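Side-chain contacts in putative phosphomethylpyrimidine kinase (Bacteroides thetaiotaomicron, PDB 3MBH), which probably phosphorylates pyridoxal and related forms of vitamin B6 at the expense of ATP: residues A[181-186]-A[225-230]; A[207-212]-A[243-248]; A[106-111]-A[234-239]; A[141-146]-A[172-177]; A[187-190]-A[196-199]. One frame throughout, in Å; residues are numbered along the deposited sequence. Where two conformers were deposited one is given.

All five contacts belong to one alpha/beta fold and reach the same mixed sheet. Contact 1 lies nearest the centre of the chain, about 5 Å from it, and its helix residue D225 holds the bound pyridoxal. Contact 3 uses the far end of the same helix, about 12 Å away between centres. Contact 2 brings up the next helix, whose A248 packs on F227 of contact 1. Contact 4 covers the other face of the sheet; its P145 side chain stands about 12 Å from the pyridoxal. Contact 5 continues the strand of contact 1 into a hairpin and is farthest from contact 3, about 24 Å between centres.

Contact 1: A[181-186]-A[225-230]; sequences VVIITS and DTFTSV. With PXL (3-hydroxy-5-(hydroxymethyl)-2-methylisonicotinaldehyde), chain G.
F227 presents one face of its ring to the CG2 methyl of T185, and the ring tip meets I183 as well. This is a helix-on-sheet junction of the ribokinase fold: helix 223-236, which begins in the GTGD motif, this family's form of the clan's glycine-rich signature, lies against strand 181-189 of the mixed sheet. T185 CG2 is 3.9 Å from the centroid of the F227 ring and only 20° off the ring normal, a CH-pi contact set off toward the rim. I183 approaches obliquely, its CG2 3.6 Å from F227 CZ. With CG anti to the backbone N (chi1 179°), F227 throws its ring out from the helix toward the strand, where V198 of the neighbouring strand and A248 and I252 of helix 241-257 pack on it too.

T228 OG1, hydrogen-bonded to G224 O and to T144 OG1, sits in the plane of the F227 ring at its edge. On the strand, T185 OG1 and S186 OG share a hydrogen bond of 3.0 Å. One turn of the helix is gripped doubly, since S229 N and S229 OG both reach D225 O, from opposite faces of its carbonyl plane.

D225 takes no part in the apolar contact. It looks into the pyridoxal pocket, where T50 OG1 and Q51 NE2 also hold the ligand and S23 N bonds to the same carboxylate oxygen, D225 OD2, which receives the hydroxymethyl proton from OP4 of the pyridoxal at 2.6 Å.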
# COMPACT_ATOMS: atom_id res chain seq x y z
N VAL A 181 30.84 7.77 -11.60
CA VAL A 181 30.47 7.18 -10.31
C VAL A 181 31.11 5.82 -10.15
O VAL A 181 31.02 4.92 -11.06
CB VAL A 181 28.94 7.05 -10.13
CG1 VAL A 181 28.57 6.29 -8.78
CG2 VAL A 181 28.27 8.45 -10.13
N VAL A 182 31.79 5.67 -9.03
CA VAL A 182 32.44 4.41 -8.70
C VAL A 182 31.92 4.02 -7.33
O VAL A 182 31.94 4.84 -6.41
CB VAL A 182 33.97 4.55 -8.64
CG1 VAL A 182 34.64 3.23 -8.26
CG2 VAL A 182 34.50 5.10 -10.01
N ILE A 183 31.47 2.78 -7.20
CA ILE A 183 31.01 2.25 -5.93
C ILE A 183 31.82 1.00 -5.64
O ILE A 183 31.92 0.11 -6.50
CB ILE A 183 29.46 1.96 -5.98
CG1 ILE A 183 28.67 3.23 -6.39
CG2 ILE A 183 29.00 1.38 -4.65
CD1 ILE A 183 27.22 2.97 -6.75
N ILE A 184 32.42 0.92 -4.45
CA ILE A 184 33.14 -0.26 -4.04
C ILE A 184 32.35 -0.94 -2.94
O ILE A 184 32.10 -0.34 -1.89
CB ILE A 184 34.58 0.05 -3.55
CG1 ILE A 184 35.36 0.74 -4.65
CG2 ILE A 184 35.27 -1.28 -3.09
CD1 ILE A 184 36.72 1.30 -4.24
N THR A 185 31.93 -2.20 -3.18
CA THR A 185 31.17 -2.93 -2.18
C THR A 185 32.05 -3.97 -1.43
O THR A 185 33.19 -4.22 -1.77
CB THR A 185 30.00 -3.66 -2.79
OG1 THR A 185 30.47 -4.85 -3.44
CG2 THR A 185 29.25 -2.75 -3.76
N SER A 186 31.49 -4.52 -0.39
CA SER A 186 32.09 -5.62 0.35
C SER A 186 33.42 -5.27 1.01
O SER A 186 34.33 -6.11 1.04
CB SER A 186 32.26 -6.84 -0.55
OG SER A 186 31.13 -6.96 -1.40
N ASP A 225 24.64 -8.41 -7.94
CA ASP A 225 23.63 -8.21 -8.93
C ASP A 225 22.40 -7.53 -8.33
O ASP A 225 21.81 -6.64 -8.95
CB ASP A 225 23.27 -9.52 -9.64
CG ASP A 225 24.46 -10.19 -10.31
OD1 ASP A 225 25.29 -9.50 -10.99
OD2 ASP A 225 24.58 -11.42 -10.12
N THR A 226 22.03 -7.91 -7.12
CA THR A 226 20.89 -7.25 -6.45
C THR A 226 21.26 -5.80 -6.15
O THR A 226 20.49 -4.88 -6.44
CB THR A 226 20.52 -7.95 -5.14
OG1 THR A 226 20.03 -9.23 -5.45
CG2 THR A 226 19.46 -7.16 -4.37
N PHE A 227 22.45 -5.60 -5.59
CA PHE A 227 22.94 -4.27 -5.31
C PHE A 227 22.94 -3.32 -6.53
O PHE A 227 22.43 -2.21 -6.48
CB PHE A 227 24.37 -4.33 -4.72
CG PHE A 227 24.95 -2.98 -4.41
CD1 PHE A 227 24.71 -2.37 -3.21
CD2 PHE A 227 25.73 -2.31 -5.36
CE1 PHE A 227 25.22 -1.09 -2.95
CE2 PHE A 227 26.25 -1.02 -5.10
CZ PHE A 227 26.00 -0.43 -3.90
N THR A 228 23.52 -3.80 -7.62
CA THR A 228 23.69 -2.99 -8.82
C THR A 228 22.36 -2.75 -9.51
O THR A 228 22.13 -1.64 -10.01
CB THR A 228 24.83 -3.55 -9.77
OG1 THR A 228 26.02 -3.68 -8.97
CG2 THR A 228 25.06 -2.61 -11.01
N SER A 229 21.45 -3.74 -9.46
CA SER A 229 20.11 -3.60 -10.02
C SER A 229 19.33 -2.47 -9.27
O SER A 229 18.71 -1.59 -9.91
CB SER A 229 19.31 -4.91 -9.91
OG SER A 229 19.77 -5.89 -10.83
N VAL A 230 19.43 -2.46 -7.93
CA VAL A 230 18.76 -1.40 -7.17
C VAL A 230 19.41 -0.04 -7.42
O VAL A 230 18.72 0.96 -7.61
CB VAL A 230 18.60 -1.72 -5.68
CG1 VAL A 230 17.92 -0.51 -5.00
CG2 VAL A 230 17.78 -3.04 -5.49
OP4 PXL G . 27.17 -11.56 -10.63
C5A PXL G . 27.48 -12.76 -9.94
C5 PXL G . 27.33 -13.93 -10.92
C6 PXL G . 26.65 -13.89 -12.12
N1 PXL G . 26.60 -14.95 -12.94
C2 PXL G . 27.12 -16.17 -12.70
C3 PXL G . 27.85 -16.34 -11.44
C4 PXL G . 27.97 -15.16 -10.55
C4A PXL G . 28.62 -15.18 -9.24
O4A PXL G . 28.82 -16.29 -8.85
O3 PXL G . 28.48 -17.48 -11.08
C2A PXL G . 26.87 -17.24 -13.75

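Contact 2: A[207-212]-A[243-248]; sequences RYWKVT and MALDRA
Strand 207-213 runs past helix 241-257 with V211 and L245 closest in the backbone, their CA atoms 7.6 Å apart. W209 and V211, two residues apart on the strand, turn their CB atoms to the helix. L245 points back at the strand; D246 leaves the helix to one side, and only its carboxylate comes near. With CG of L245 beside the backbone N (chi1 -63°) and the chain extended beyond it, CD1 arrives 3.7 Å from W209 CB, at the root of the indole, oblique to the ring. D246 crosses V211 at a slant: V211 CG2, the methyl anti to the backbone N, is 4.1 Å from D246 OD1. L245 also packs on A200 of strand 195-202 and on I231 of helix 223-236. The indole of W209 extends to the subunit boundary and packs on R257 of the second subunit.

The carboxylate of D246 is buried. Its OD1 accepts from A286 N and its OD2 bonds to S287 OG, just before strand 288-290. The strand thus offers only carbon, one methyl of it lying against a carboxylate oxygen, while the bonds that satisfy both oxygens would probably favour the charged form.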
# COMPACT_ATOMS: atom_id res chain seq x y z
N ARG A 207 32.16 14.27 -4.48
CA ARG A 207 31.77 13.82 -3.14
C ARG A 207 32.07 12.33 -2.95
O ARG A 207 31.97 11.55 -3.89
CB ARG A 207 30.28 14.14 -2.86
CG ARG A 207 29.97 15.61 -2.77
CD ARG A 207 28.57 15.82 -2.29
NE ARG A 207 28.17 17.22 -2.22
CZ ARG A 207 27.69 17.92 -3.25
NH1 ARG A 207 27.55 17.40 -4.48
NH2 ARG A 207 27.33 19.17 -3.06
N TYR A 208 32.42 11.97 -1.72
CA TYR A 208 32.73 10.61 -1.28
C TYR A 208 31.74 10.18 -0.21
O TYR A 208 31.45 10.94 0.71
CB TYR A 208 34.13 10.57 -0.65
CG TYR A 208 35.24 10.87 -1.61
CD1 TYR A 208 35.64 12.20 -1.87
CD2 TYR A 208 35.94 9.83 -2.22
CE1 TYR A 208 36.66 12.46 -2.77
CE2 TYR A 208 36.95 10.10 -3.10
CZ TYR A 208 37.30 11.40 -3.39
OH TYR A 208 38.33 11.59 -4.28
N TRP A 209 31.24 8.96 -0.30
CA TRP A 209 30.23 8.44 0.60
C TRP A 209 30.64 7.13 1.18
O TRP A 209 31.29 6.35 0.52
CB TRP A 209 28.92 8.21 -0.16
CG TRP A 209 28.43 9.43 -0.80
CD1 TRP A 209 28.65 9.82 -2.09
CD2 TRP A 209 27.69 10.49 -0.18
NE1 TRP A 209 28.09 11.06 -2.30
CE2 TRP A 209 27.46 11.46 -1.15
CE3 TRP A 209 27.19 10.68 1.10
CZ2 TRP A 209 26.76 12.64 -0.88
CZ3 TRP A 209 26.49 11.85 1.36
CH2 TRP A 209 26.30 12.82 0.38
N LYS A 210 30.16 6.84 2.38
CA LYS A 210 30.32 5.54 2.98
C LYS A 210 29.03 5.09 3.69
O LYS A 210 28.32 5.90 4.32
CB LYS A 210 31.47 5.63 3.98
CG LYS A 210 31.73 4.38 4.84
CD LYS A 210 32.93 4.64 5.78
CE LYS A 210 33.23 3.50 6.76
NZ LYS A 210 34.47 3.79 7.61
N VAL A 211 28.75 3.81 3.64
CA VAL A 211 27.63 3.27 4.41
C VAL A 211 28.08 1.94 4.99
O VAL A 211 28.77 1.19 4.33
CB VAL A 211 26.37 3.18 3.53
CG1 VAL A 211 26.59 2.31 2.33
CG2 VAL A 211 25.17 2.75 4.33
N THR A 212 27.76 1.68 6.24
CA THR A 212 28.17 0.46 6.92
C THR A 212 26.92 -0.32 7.22
O THR A 212 25.97 0.26 7.70
CB THR A 212 28.92 0.78 8.25
OG1 THR A 212 30.17 1.39 7.92
CG2 THR A 212 29.24 -0.53 9.08
N MSE A 243 21.22 8.32 -1.76
CA MSE A 243 19.92 7.68 -1.62
C MSE A 243 19.92 6.29 -2.28
O MSE A 243 19.37 5.35 -1.69
CB MSE A 243 18.79 8.56 -2.17
CG MSE A 243 17.47 7.84 -2.27
SE MSE A 243 16.69 7.66 -0.49
CE MSE A 243 16.15 9.55 -0.23
N ALA A 244 20.56 6.16 -3.45
CA ALA A 244 20.69 4.87 -4.15
C ALA A 244 21.41 3.87 -3.27
O ALA A 244 20.97 2.74 -3.13
CB ALA A 244 21.43 5.03 -5.48
N LEU A 245 22.53 4.29 -2.70
CA LEU A 245 23.26 3.46 -1.75
C LEU A 245 22.41 2.94 -0.55
O LEU A 245 22.55 1.78 -0.14
CB LEU A 245 24.46 4.26 -1.18
CG LEU A 245 25.56 4.70 -2.15
CD1 LEU A 245 26.68 5.53 -1.39
CD2 LEU A 245 26.14 3.55 -2.90
N ASP A 246 21.59 3.82 0.02
CA ASP A 246 20.69 3.44 1.13
C ASP A 246 19.62 2.47 0.69
O ASP A 246 19.41 1.45 1.36
CB ASP A 246 20.07 4.70 1.76
CG ASP A 246 21.07 5.40 2.69
OD1 ASP A 246 21.61 4.69 3.58
OD2 ASP A 246 21.34 6.60 2.54
N ARG A 247 18.98 2.75 -0.45
CA ARG A 247 17.96 1.86 -0.97
C ARG A 247 18.55 0.48 -1.23
O ARG A 247 17.94 -0.52 -0.85
CB ARG A 247 17.34 2.42 -2.23
CG ARG A 247 16.56 3.66 -1.99
CD ARG A 247 15.75 4.12 -3.24
NE ARG A 247 14.69 3.20 -3.58
CZ ARG A 247 13.96 3.29 -4.68
NH1 ARG A 247 14.19 4.26 -5.56
NH2 ARG A 247 12.99 2.40 -4.89
N ALA A 248 19.71 0.41 -1.89
CA ALA A 248 20.36 -0.88 -2.25
C ALA A 248 20.77 -1.68 -1.01
O ALA A 248 20.43 -2.85 -0.89
CB ALA A 248 21.54 -0.70 -3.19

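Contact 3: A[106-111]-A[234-239]; sequences DSLIVA and SLMQGD
L108 pushes its CD2 methyl against the side chain of M236, and this is where the contact is close: L108 CD2 is 3.6 Å from CG of M236, a selenomethionine, in the conformer given. The two chains slant across one another. Because L108 carries its CG anti to the backbone N (chi1 179°), the leucine stands up from strand 108-111 toward the end of helix 223-236. M236 lies beside the strand, extended as far as its selenium and then bent at the last torsion, with A80, D79 and F36 around it.

The neighbouring L235 is less intimate. L108 CD2 comes no nearer than 4.3 Å to L235 CB, and the leucine of the helix also leans on V142 and A244. Beyond M236 the chain leaves the strand, and Q237, G238 and D239 are partly exposed. G238, with positive phi, ends the helix in a Schellman motif: D239 N bonds to S234 O at 2.9 Å, and G238 N to L235 O at 2.9 Å. S234 OG ties the turn once more, donating to D239 OD2 at 2.8 Å on the anti side of that oxygen, 22° out of the carboxylate plane. D239 also pairs with R247 of the next helix and with K274 of the second subunit, while Y3 of the third subunit packs on L108.

A parallel strand of the sheet is thus covered by the C-terminal turn of helix 223-236, as in the layered alpha/beta fold of the ribokinase clan.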
# COMPACT_ATOMS: atom_id res chain seq x y z
N ASP A 106 21.42 11.11 -23.02
CA ASP A 106 20.89 10.91 -21.65
C ASP A 106 21.11 9.49 -21.11
O ASP A 106 20.58 9.19 -20.05
CB ASP A 106 19.37 11.26 -21.56
CG ASP A 106 19.06 12.76 -21.84
OD1 ASP A 106 19.97 13.64 -21.69
OD2 ASP A 106 17.89 13.07 -22.21
N SER A 107 21.84 8.61 -21.79
CA SER A 107 21.99 7.20 -21.28
C SER A 107 22.77 7.05 -19.97
O SER A 107 23.57 7.90 -19.55
CB SER A 107 22.63 6.24 -22.29
OG SER A 107 21.97 6.25 -23.54
N LEU A 108 22.45 5.97 -19.29
CA LEU A 108 23.15 5.58 -18.09
C LEU A 108 23.76 4.25 -18.49
O LEU A 108 23.01 3.36 -18.87
CB LEU A 108 22.12 5.40 -16.98
CG LEU A 108 22.67 4.96 -15.64
CD1 LEU A 108 23.56 6.02 -15.03
CD2 LEU A 108 21.52 4.58 -14.75
N ILE A 109 25.08 4.17 -18.50
CA ILE A 109 25.81 2.97 -18.75
C ILE A 109 26.37 2.50 -17.39
O ILE A 109 27.18 3.22 -16.73
CB ILE A 109 26.97 3.15 -19.79
CG1 ILE A 109 26.47 3.83 -21.08
CG2 ILE A 109 27.64 1.82 -20.07
CD1 ILE A 109 25.14 3.21 -21.74
N VAL A 110 25.91 1.32 -16.97
CA VAL A 110 26.32 0.72 -15.72
C VAL A 110 27.05 -0.58 -15.99
O VAL A 110 26.51 -1.47 -16.67
CB VAL A 110 25.11 0.45 -14.80
CG1 VAL A 110 25.57 -0.18 -13.44
CG2 VAL A 110 24.33 1.73 -14.56
N ALA A 111 28.26 -0.73 -15.43
CA ALA A 111 28.96 -1.97 -15.56
C ALA A 111 29.31 -2.44 -14.16
O ALA A 111 30.06 -1.75 -13.41
CB ALA A 111 30.25 -1.84 -16.42
N SER A 234 17.33 3.01 -8.98
CA SER A 234 17.21 4.21 -8.13
C SER A 234 17.74 5.45 -8.86
O SER A 234 17.10 6.52 -8.84
CB SER A 234 17.89 3.93 -6.78
OG SER A 234 18.25 5.09 -6.06
N LEU A 235 18.91 5.32 -9.50
CA LEU A 235 19.48 6.45 -10.27
C LEU A 235 18.53 6.80 -11.44
O LEU A 235 18.26 7.96 -11.67
CB LEU A 235 20.89 6.14 -10.77
CG LEU A 235 22.00 5.97 -9.68
CD1 LEU A 235 23.32 5.53 -10.29
CD2 LEU A 235 22.18 7.31 -8.86
N MSE A 236 18.01 5.79 -12.13
CA MSE A 236 17.05 6.06 -13.21
C MSE A 236 15.75 6.67 -12.73
O MSE A 236 15.11 7.39 -13.48
CB MSE A 236 16.76 4.81 -14.00
CG MSE A 236 17.97 4.34 -14.77
SE MSE A 236 17.58 2.72 -15.74
CE MSE A 236 16.67 3.51 -17.24
N GLN A 237 15.37 6.44 -11.47
CA GLN A 237 14.22 7.15 -10.91
C GLN A 237 14.57 8.62 -10.47
O GLN A 237 13.72 9.34 -9.97
CB GLN A 237 13.60 6.37 -9.74
CG GLN A 237 12.92 5.11 -10.15
CD GLN A 237 12.43 4.32 -8.97
OE1 GLN A 237 12.75 4.68 -7.84
NE2 GLN A 237 11.66 3.25 -9.22
N GLY A 238 15.82 9.05 -10.64
CA GLY A 238 16.24 10.41 -10.23
C GLY A 238 16.72 10.50 -8.79
O GLY A 238 16.83 11.62 -8.25
N ASP A 239 16.97 9.37 -8.12
CA ASP A 239 17.47 9.45 -6.73
C ASP A 239 18.92 9.92 -6.80
O ASP A 239 19.63 9.68 -7.79
CB ASP A 239 17.39 8.12 -5.99
CG ASP A 239 15.96 7.58 -5.84
OD1 ASP A 239 15.01 8.31 -6.12
OD2 ASP A 239 15.81 6.37 -5.52

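Contact 4: A[141-146]-A[172-177]; sequences DVITPN and RLLSDK
L174 brings a single methyl, CD1, up to both I143 and P145, and the two meet it quite differently. I143 crosses the leucine at about a right angle, its CD1 4.2 Å from L174 CD1. P145 instead slides past it in the opposite direction, with P145 CG likewise 4.2 Å from L174 CD1. The setting is a beta-alpha-beta crossover: strand 142-143 and strand 181-189 are parallel neighbours, and helix 164-176 lies on the path between them, on the face of the sheet away from helix 223-236. I143 holds CG1 between the backbone N and the carbonyl carbon (chi1 62°), which directs CD1 at the helix. V182 of strand 181-189 and L150 and L154 of helix 147-154 close round the same leucine.

Polar groups lie beside the contact. N146 sits at the N-cap of helix 147-154, its OD1 accepting from E149 N and its ND2 bonding to G116 O. On the outer side of helix 164-176, R172 and D176 pair by charge alone in the conformer given: D176 OD1 lies 3.4 Å from R172 NE, above one face of the guanidinium.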
# COMPACT_ATOMS: atom_id res chain seq x y z
N ASP A 141 29.42 4.75 -17.07
CA ASP A 141 29.16 5.91 -16.21
C ASP A 141 29.24 5.54 -14.74
O ASP A 141 29.69 6.33 -13.89
CB ASP A 141 27.78 6.51 -16.51
CG ASP A 141 27.61 6.93 -17.96
OD1 ASP A 141 28.53 7.54 -18.49
OD2 ASP A 141 26.56 6.68 -18.58
N VAL A 142 28.79 4.33 -14.42
CA VAL A 142 28.68 3.85 -13.04
C VAL A 142 29.27 2.45 -13.02
O VAL A 142 28.86 1.65 -13.83
CB VAL A 142 27.21 3.81 -12.56
CG1 VAL A 142 27.15 3.41 -10.96
CG2 VAL A 142 26.50 5.17 -12.77
N ILE A 143 30.25 2.17 -12.17
CA ILE A 143 30.74 0.82 -11.93
C ILE A 143 30.63 0.41 -10.47
O ILE A 143 30.74 1.23 -9.57
CB ILE A 143 32.21 0.60 -12.43
CG1 ILE A 143 33.20 1.51 -11.69
CG2 ILE A 143 32.33 0.80 -13.97
CD1 ILE A 143 34.71 1.14 -12.00
N THR A 144 30.42 -0.87 -10.24
CA THR A 144 30.13 -1.36 -8.91
C THR A 144 31.03 -2.57 -8.48
O THR A 144 30.53 -3.59 -8.00
CB THR A 144 28.67 -1.74 -8.81
OG1 THR A 144 28.34 -2.72 -9.81
CG2 THR A 144 27.74 -0.46 -8.98
N PRO A 145 32.35 -2.46 -8.62
CA PRO A 145 33.20 -3.55 -8.12
C PRO A 145 33.07 -3.84 -6.64
O PRO A 145 32.97 -2.90 -5.84
CB PRO A 145 34.58 -3.01 -8.30
CG PRO A 145 34.41 -1.50 -8.38
CD PRO A 145 33.09 -1.24 -8.94
N ASN A 146 33.19 -5.12 -6.27
CA ASN A 146 33.48 -5.49 -4.90
C ASN A 146 34.95 -5.31 -4.63
O ASN A 146 35.72 -5.05 -5.55
CB ASN A 146 32.98 -6.89 -4.53
CG ASN A 146 33.62 -8.00 -5.33
OD1 ASN A 146 34.82 -7.94 -5.69
ND2 ASN A 146 32.84 -9.07 -5.58
N ARG A 172 39.00 7.40 -6.69
CA ARG A 172 39.46 8.41 -7.61
C ARG A 172 40.26 7.80 -8.79
O ARG A 172 40.09 8.25 -9.93
CB ARG A 172 40.26 9.45 -6.82
CG ARG A 172 40.90 10.53 -7.63
CD ARG A 172 39.87 11.26 -8.45
NE ARG A 172 40.43 12.48 -9.00
CZ ARG A 172 39.71 13.40 -9.61
NH1 ARG A 172 38.40 13.21 -9.80
NH2 ARG A 172 40.31 14.50 -10.07
N LEU A 173 41.11 6.80 -8.54
CA LEU A 173 41.92 6.17 -9.60
C LEU A 173 41.02 5.49 -10.61
O LEU A 173 41.23 5.60 -11.81
CB LEU A 173 42.87 5.09 -9.06
CG LEU A 173 44.14 5.46 -8.33
CD1 LEU A 173 44.84 4.15 -7.93
CD2 LEU A 173 45.09 6.35 -9.17
N LEU A 174 40.00 4.79 -10.11
CA LEU A 174 39.02 4.19 -10.97
C LEU A 174 38.18 5.24 -11.73
O LEU A 174 37.90 5.06 -12.92
CB LEU A 174 38.15 3.20 -10.20
CG LEU A 174 38.77 1.84 -9.79
CD1 LEU A 174 37.68 1.04 -9.06
CD2 LEU A 174 39.34 1.08 -10.98
N SER A 175 37.81 6.34 -11.09
CA SER A 175 37.03 7.38 -11.79
C SER A 175 37.86 8.05 -12.89
O SER A 175 37.36 8.39 -13.95
CB SER A 175 36.55 8.45 -10.85
OG SER A 175 35.84 9.42 -11.58
N ASP A 176 39.15 8.19 -12.65
CA ASP A 176 40.06 8.72 -13.68
C ASP A 176 40.05 7.88 -14.95
O ASP A 176 40.31 8.39 -16.01
CB ASP A 176 41.46 8.82 -13.12
CG ASP A 176 41.61 9.97 -12.10
OD1 ASP A 176 40.72 10.85 -11.97
OD2 ASP A 176 42.63 9.97 -11.42
N LYS A 177 39.67 6.61 -14.85
CA LYS A 177 39.67 5.77 -16.01
C LYS A 177 38.46 5.92 -16.90
O LYS A 177 38.44 5.36 -17.99
CB LYS A 177 39.87 4.32 -15.58
CG LYS A 177 41.33 4.03 -15.43
CD LYS A 177 41.64 2.98 -14.43
CE LYS A 177 43.17 3.05 -14.16
NZ LYS A 177 43.72 1.74 -13.72

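Contact 5: A[187-190]-A[196-199]; sequences VPVH and TSVY
V187 and S197 pair backbone to backbone through two hydrogen bonds. V187 N donates to S197 O at 3.0 Å, and S197 N returns a bond of 2.8 Å to V187 O. Both are fairly straight, 159° and 160° at the hydrogen, as befits an antiparallel hydrogen-bonded pair. The CA of T196 adds a CA-H...O contact to the same V187 O. S197 OG, in the conformer given, lies 3.0 Å from V187 O as well, though its proton has another acceptor within reach and the bond is not settled.

Apolar contact comes from the two valines. V187 stands at about a right angle to Y199, oblique to the ring, and touches it with both methyls: CG2 is 3.7 Å from Y199 CD1, and CG1 is 3.7 Å from Y199 CE1. The valine and the ring both pack on L167 of helix 164-176. V189 lays its CG2 methyl over the T196-S197 peptide, 3.8 Å from T196 C. Strands 181-189 and 195-202 form a beta hairpin, with strand 207-213 on the other side of 195-202, and they are splayed here: residues 187-189 and 196-199 run 130° apart.

Water takes over where direct pairing fades. One molecule donates to P188 O at 2.7 Å and makes a weak bond to Y199 OH, lying in the plane of the tyrosine ring at its edge; its very short approach to S197 OG is doubtful. The firmer partner of Y199 OH is D164 OD1, with K210 NZ a weak one.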
# COMPACT_ATOMS: atom_id res chain seq x y z
N VAL A 187 33.52 -4.05 1.54
CA VAL A 187 34.69 -3.64 2.26
C VAL A 187 34.57 -4.07 3.73
O VAL A 187 33.61 -3.75 4.41
CB VAL A 187 34.93 -2.13 2.17
CG1 VAL A 187 36.27 -1.76 2.92
CG2 VAL A 187 34.94 -1.67 0.68
N PRO A 188 35.55 -4.81 4.24
CA PRO A 188 35.52 -5.18 5.66
C PRO A 188 35.59 -3.98 6.62
O PRO A 188 36.11 -2.91 6.30
CB PRO A 188 36.79 -5.99 5.83
CG PRO A 188 37.07 -6.57 4.48
CD PRO A 188 36.61 -5.52 3.50
N VAL A 189 35.06 -4.20 7.81
CA VAL A 189 35.02 -3.15 8.79
C VAL A 189 35.97 -3.56 9.90
O VAL A 189 35.86 -4.65 10.49
CB VAL A 189 33.62 -2.93 9.33
CG1 VAL A 189 33.61 -1.83 10.44
CG2 VAL A 189 32.68 -2.60 8.18
N HIS A 190 36.93 -2.69 10.17
CA HIS A 190 37.90 -2.93 11.23
C HIS A 190 37.21 -3.22 12.58
O HIS A 190 36.35 -2.44 13.04
CB HIS A 190 38.83 -1.71 11.37
CG HIS A 190 39.99 -1.97 12.27
ND1 HIS A 190 40.91 -2.96 12.01
CD2 HIS A 190 40.36 -1.39 13.44
CE1 HIS A 190 41.82 -2.97 12.97
NE2 HIS A 190 41.50 -2.03 13.85
N THR A 196 29.89 -5.06 6.85
CA THR A 196 30.40 -4.70 5.58
C THR A 196 30.20 -3.18 5.41
O THR A 196 29.28 -2.59 6.03
CB THR A 196 29.67 -5.51 4.46
OG1 THR A 196 30.39 -5.42 3.27
CG2 THR A 196 28.27 -4.99 4.19
N SER A 197 31.08 -2.55 4.63
CA SER A 197 30.87 -1.17 4.17
C SER A 197 30.88 -1.07 2.64
O SER A 197 31.38 -1.96 1.94
CB SER A 197 31.88 -0.20 4.78
OG SER A 197 33.18 -0.77 4.77
N VAL A 198 30.24 -0.00 2.16
CA VAL A 198 30.21 0.36 0.77
C VAL A 198 30.77 1.78 0.72
O VAL A 198 30.43 2.63 1.56
CB VAL A 198 28.78 0.32 0.18
CG1 VAL A 198 28.77 0.85 -1.27
CG2 VAL A 198 28.16 -1.12 0.25
N TYR A 199 31.64 2.04 -0.24
CA TYR A 199 32.25 3.35 -0.44
C TYR A 199 31.88 3.79 -1.86
O TYR A 199 31.65 2.93 -2.73
CB TYR A 199 33.75 3.26 -0.30
CG TYR A 199 34.26 3.04 1.09
CD1 TYR A 199 34.21 1.78 1.70
CD2 TYR A 199 34.85 4.10 1.81
CE1 TYR A 199 34.72 1.61 3.01
CE2 TYR A 199 35.37 3.92 3.07
CZ TYR A 199 35.28 2.69 3.68
OH TYR A 199 35.85 2.57 4.94
O HOH W 1 35.12 -0.43 6.15